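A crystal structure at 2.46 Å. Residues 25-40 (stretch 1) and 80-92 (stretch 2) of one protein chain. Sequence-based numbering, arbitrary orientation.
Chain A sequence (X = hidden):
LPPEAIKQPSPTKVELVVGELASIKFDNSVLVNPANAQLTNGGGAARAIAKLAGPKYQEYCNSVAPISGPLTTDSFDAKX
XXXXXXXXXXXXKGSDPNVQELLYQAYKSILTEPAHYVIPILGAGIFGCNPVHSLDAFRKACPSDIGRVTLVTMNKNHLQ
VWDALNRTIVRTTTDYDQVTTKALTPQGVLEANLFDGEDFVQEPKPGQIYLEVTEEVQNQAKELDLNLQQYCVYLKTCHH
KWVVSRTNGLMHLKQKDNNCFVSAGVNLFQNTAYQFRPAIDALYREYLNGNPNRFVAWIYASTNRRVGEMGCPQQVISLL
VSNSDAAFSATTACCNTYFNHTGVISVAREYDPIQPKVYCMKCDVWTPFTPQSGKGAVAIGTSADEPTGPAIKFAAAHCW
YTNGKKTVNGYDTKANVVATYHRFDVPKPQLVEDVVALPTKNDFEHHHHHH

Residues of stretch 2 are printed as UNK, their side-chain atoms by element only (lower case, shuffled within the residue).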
# COMPACT_ATOMS: atom_id res chain seq x y z
N LYS A 25 31.04 2.75 26.57
CA LYS A 25 30.53 3.83 27.41
C LYS A 25 29.61 3.23 28.47
O LYS A 25 28.43 2.97 28.21
CB LYS A 25 29.81 4.86 26.54
CG LYS A 25 29.00 5.93 27.27
CD LYS A 25 28.04 6.62 26.30
CE LYS A 25 26.71 6.97 26.98
NZ LYS A 25 26.81 6.91 28.47
N PHE A 26 30.13 3.01 29.69
CA PHE A 26 29.38 2.34 30.74
C PHE A 26 28.53 3.32 31.55
O PHE A 26 28.64 4.54 31.42
CB PHE A 26 30.32 1.58 31.68
CG PHE A 26 30.94 0.36 31.06
CD1 PHE A 26 30.19 -0.79 30.87
CD2 PHE A 26 32.27 0.36 30.68
CE1 PHE A 26 30.77 -1.93 30.30
CE2 PHE A 26 32.84 -0.76 30.11
CZ PHE A 26 32.10 -1.91 29.92
N ASP A 27 27.66 2.76 32.40
CA ASP A 27 26.69 3.52 33.20
C ASP A 27 26.03 2.61 34.24
O ASP A 27 24.85 2.24 34.10
CB ASP A 27 25.64 4.15 32.28
CG ASP A 27 24.58 4.94 33.06
OD1 ASP A 27 24.78 5.18 34.27
OD2 ASP A 27 23.55 5.32 32.44
N ASN A 28 26.78 2.26 35.29
CA ASN A 28 26.35 1.29 36.31
C ASN A 28 25.81 0.02 35.66
O ASN A 28 24.77 -0.52 36.04
CB ASN A 28 25.32 1.91 37.26
CG ASN A 28 25.89 3.09 38.02
OD1 ASN A 28 25.40 4.22 37.89
ND2 ASN A 28 26.94 2.85 38.79
N SER A 29 26.55 -0.46 34.68
CA SER A 29 26.06 -1.44 33.74
C SER A 29 26.20 -2.85 34.30
O SER A 29 27.02 -3.12 35.17
CB SER A 29 26.81 -1.34 32.42
OG SER A 29 26.87 0.01 31.96
N VAL A 30 25.37 -3.74 33.78
CA VAL A 30 25.55 -5.17 33.97
C VAL A 30 26.36 -5.65 32.78
O VAL A 30 25.88 -5.63 31.65
CB VAL A 30 24.22 -5.91 34.08
CG1 VAL A 30 24.47 -7.43 34.05
CG2 VAL A 30 23.51 -5.49 35.34
N LEU A 31 27.60 -6.06 33.03
CA LEU A 31 28.46 -6.57 31.98
C LEU A 31 28.30 -8.07 31.95
O LEU A 31 28.57 -8.74 32.96
CB LEU A 31 29.91 -6.17 32.25
CG LEU A 31 30.96 -6.70 31.30
CD1 LEU A 31 30.81 -6.05 29.93
CD2 LEU A 31 32.34 -6.42 31.87
N VAL A 32 27.85 -8.61 30.82
CA VAL A 32 27.66 -10.05 30.68
C VAL A 32 28.97 -10.71 30.27
O VAL A 32 29.67 -10.23 29.37
CB VAL A 32 26.54 -10.38 29.66
CG1 VAL A 32 26.35 -11.87 29.64
CG2 VAL A 32 25.23 -9.70 30.02
N ASN A 33 29.27 -11.83 30.90
CA ASN A 33 30.50 -12.59 30.66
C ASN A 33 30.14 -13.96 30.13
O ASN A 33 29.61 -14.80 30.88
CB ASN A 33 31.32 -12.71 31.95
CG ASN A 33 32.63 -13.49 31.77
OD1 ASN A 33 32.64 -14.66 31.34
ND2 ASN A 33 33.74 -12.85 32.12
N PRO A 34 30.41 -14.26 28.87
CA PRO A 34 30.07 -15.58 28.32
C PRO A 34 31.16 -16.58 28.68
O PRO A 34 32.28 -16.52 28.17
CB PRO A 34 30.00 -15.31 26.81
CG PRO A 34 30.05 -13.81 26.65
CD PRO A 34 30.87 -13.34 27.82
N ALA A 35 30.83 -17.51 29.57
CA ALA A 35 31.80 -18.22 30.37
C ALA A 35 31.59 -19.71 30.24
O ALA A 35 30.59 -20.18 29.67
CB ALA A 35 31.71 -17.81 31.85
N ASN A 36 32.54 -20.47 30.77
CA ASN A 36 32.38 -21.90 30.94
C ASN A 36 32.05 -22.18 32.40
O ASN A 36 32.22 -21.32 33.26
CB ASN A 36 33.64 -22.65 30.51
CG ASN A 36 34.85 -22.27 31.33
OD1 ASN A 36 34.97 -22.66 32.50
ND2 ASN A 36 35.76 -21.49 30.73
N ALA A 37 31.56 -23.39 32.67
CA ALA A 37 31.13 -23.73 34.02
C ALA A 37 32.25 -23.57 35.05
O ALA A 37 31.95 -23.39 36.24
CB ALA A 37 30.59 -25.16 34.07
N GLN A 38 33.52 -23.62 34.62
CA GLN A 38 34.66 -23.50 35.53
C GLN A 38 35.21 -22.08 35.59
O GLN A 38 36.24 -21.87 36.23
CB GLN A 38 35.77 -24.46 35.12
CG GLN A 38 35.71 -25.79 35.83
CD GLN A 38 34.68 -26.70 35.21
OE1 GLN A 38 34.26 -26.50 34.06
NE2 GLN A 38 34.25 -27.70 35.97
N LEU A 39 34.56 -21.12 34.93
CA LEU A 39 34.94 -19.70 34.99
C LEU A 39 36.45 -19.51 34.80
O LEU A 39 37.04 -18.55 35.28
CB LEU A 39 34.48 -19.06 36.30
CG LEU A 39 33.00 -19.32 36.62
CD1 LEU A 39 32.74 -19.21 38.12
CD2 LEU A 39 32.10 -18.40 35.81
N THR A 40 37.07 -20.42 34.07
CA THR A 40 38.48 -20.29 33.78
C THR A 40 38.81 -18.99 33.08
O THR A 40 39.97 -18.57 33.09
CB THR A 40 38.94 -21.48 32.93
OG1 THR A 40 38.52 -21.29 31.57
CG2 THR A 40 38.33 -22.77 33.44
N UNK A 80 35.68 1.07 38.43
CA UNK A 80 36.18 2.38 38.01
C UNK A 80 35.58 2.82 36.68
O UNK A 80 35.42 4.01 36.43
n UNK A 80 42.14 -0.06 38.36
c UNK A 80 38.57 1.53 38.79
c UNK A 80 39.99 1.32 38.22
c UNK A 80 40.75 0.18 38.91
c UNK A 80 37.72 2.40 37.85
N UNK A 81 35.26 1.86 35.82
CA UNK A 81 34.83 2.16 34.46
C UNK A 81 33.33 2.39 34.34
O UNK A 81 32.89 2.90 33.30
c UNK A 81 37.22 1.66 32.04
c UNK A 81 35.26 1.03 33.52
c UNK A 81 36.79 1.00 33.35
c UNK A 81 37.34 -0.41 33.47
N UNK A 82 32.54 2.08 35.37
CA UNK A 82 31.10 2.19 35.33
C UNK A 82 30.36 0.86 35.32
O UNK A 82 29.15 0.86 35.08
N UNK A 83 31.04 -0.25 35.56
CA UNK A 83 30.44 -1.58 35.58
C UNK A 83 29.97 -1.87 37.00
O UNK A 83 30.78 -2.01 37.92
c UNK A 83 31.90 -2.32 33.70
c UNK A 83 31.43 -2.64 35.09
c UNK A 83 30.79 -4.01 35.12
N UNK A 84 28.64 -1.94 37.18
CA UNK A 84 28.10 -2.20 38.51
C UNK A 84 28.33 -3.64 38.92
O UNK A 84 28.58 -3.91 40.10
c UNK A 84 26.61 -1.87 38.56
N UNK A 85 28.24 -4.57 37.98
CA UNK A 85 28.44 -5.98 38.30
C UNK A 85 28.65 -6.76 37.01
O UNK A 85 28.49 -6.24 35.91
c UNK A 85 27.27 -6.53 39.10
s UNK A 85 25.72 -6.40 38.19
N UNK A 86 29.00 -8.04 37.19
CA UNK A 86 29.33 -8.96 36.10
C UNK A 86 28.41 -10.17 36.21
O UNK A 86 28.31 -10.77 37.28
c UNK A 86 31.09 -10.55 35.20
c UNK A 86 30.81 -9.38 36.15
c UNK A 86 33.14 -8.35 36.27
c UNK A 86 31.70 -8.20 35.81
N UNK A 87 27.77 -10.52 35.11
CA UNK A 87 26.84 -11.63 35.08
C UNK A 87 27.43 -12.73 34.21
O UNK A 87 27.90 -12.45 33.10
c UNK A 87 25.47 -11.16 34.56
c UNK A 87 23.04 -11.33 33.97
c UNK A 87 24.31 -12.12 34.36
c UNK A 87 24.07 -12.95 35.59
N UNK A 88 27.44 -13.96 34.71
CA UNK A 88 28.09 -15.07 34.03
C UNK A 88 27.03 -16.04 33.55
O UNK A 88 26.19 -16.48 34.34
c UNK A 88 31.44 -14.87 35.30
n UNK A 88 29.85 -14.08 36.57
c UNK A 88 30.97 -13.46 36.91
n UNK A 88 31.95 -13.91 36.14
c UNK A 88 30.11 -14.98 35.56
c UNK A 88 29.05 -15.84 34.96
N UNK A 89 27.10 -16.40 32.27
CA UNK A 89 26.22 -17.40 31.69
C UNK A 89 26.99 -18.28 30.72
O UNK A 89 27.93 -17.83 30.05
c UNK A 89 25.03 -16.73 30.98
c UNK A 89 24.07 -16.23 32.01
c UNK A 89 25.54 -15.60 30.10
N UNK A 90 26.58 -19.54 30.65
CA UNK A 90 27.26 -20.56 29.84
C UNK A 90 26.54 -20.70 28.50
O UNK A 90 25.47 -21.34 28.44
c UNK A 90 27.91 -21.68 31.97
c UNK A 90 28.12 -22.91 29.81
c UNK A 90 27.32 -21.90 30.59
N UNK A 91 27.06 -20.13 27.42
CA UNK A 91 26.42 -20.31 26.12
C UNK A 91 26.38 -21.79 25.76
O UNK A 91 27.23 -22.58 26.21
c UNK A 91 28.11 -18.59 26.03
c UNK A 91 28.27 -19.29 27.33
c UNK A 91 27.32 -19.53 25.16
N UNK A 92 25.40 -22.20 24.96
CA UNK A 92 25.48 -23.53 24.36
C UNK A 92 26.59 -23.54 23.32
O UNK A 92 26.93 -22.50 22.74
c UNK A 92 23.74 -22.31 23.33
c UNK A 92 24.26 -21.43 24.44
c UNK A 92 24.11 -23.71 23.72

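Position 80 carries four carbons in a row ending in a nitrogen; it touches nothing on stretch 1, and the chain is that of a lysine, K80. Position 81 has four carbons forked at the second. Its CB lies 4.2 Å from F26 CD2, and its backbone O is 3.3 Å from F26 CB; the fork identifies L81.

At position 82 there are no side-chain atoms. With phi/psi of 110/11°, a CB would be jammed against the preceding carbonyl O, and it would also fall 2.8 Å from F26 CB, a clash. The residue is G82, and its O accepts a hydrogen bond from S29 N at 2.9 Å.

Position 83 shows one carbon carrying two more, the branching of valine. In V83, CG2 sits over one face of the F26 ring, 3.6 Å from F26 CE1, in a CH-pi contact only 11° off the ring normal, while CG1 approaches L31 CB at 3.7 Å. Position 84 has a single carbon, 3.4 Å from N28 O, and is A84. Its psi of -37° departs from extended geometry, and here the register slips by one residue in a beta bulge: S29 O receives both A84 N at 2.8 Å and, weakly, the N of position 85 at 3.4 Å.

Position 85 has one carbon followed by sulfur, hence C85; its SG packs 3.7 Å from V30 CG2. Position 86 bears four carbons forked at the first, with one arm two carbons long, which defines I86. Its CG2 lies 3.9 Å from N33 CB, and its CG1 is 4.4 Å from L31 CD2.

Four carbons forked at the second recur at position 87. This is L87, whose CB meets V30 CG1 at 3.9 Å. Position 88 has a carbon leading to a five-membered ring of three carbons and two nitrogens, a histidine. The CD2 of H88 approaches L39 CD2 at 3.6 Å and N33 CG at 4.0 Å, while both ring nitrogens are hydrogen-bonded elsewhere in the structure.

Position 89 again has one carbon bearing two, and V89 places CG2 3.8 Å from V32 CG1. The same pattern at position 90 gives V90, whose CG2 is 4.1 Å from A37 N, beside the turn that begins at N36. At position 91 three carbons close a ring onto the backbone N; P91 sets CG 3.9 Å from P34 CB. Position 92 has the same ring closure, P92, but does not touch stretch 1.

The contact is a pair of parallel strands. Beyond the bulge, L31 and N33 use both N and O to bond C85, L87 and V89, from L31 N to C85 O (3.0 Å) through V89 N to N33 O (3.3 Å), and A35 N to V89 O (3.0 Å) closes the ladder. Side chains alternate between faces: V30, V32 and P34 share one with C85, L87 and V89, whereas S29, L31 and N33 share the other with V83, I86 and H88. Together the stretches bury 974 Å².

Stretch 2 (80-92) KLGVACILHVVPP
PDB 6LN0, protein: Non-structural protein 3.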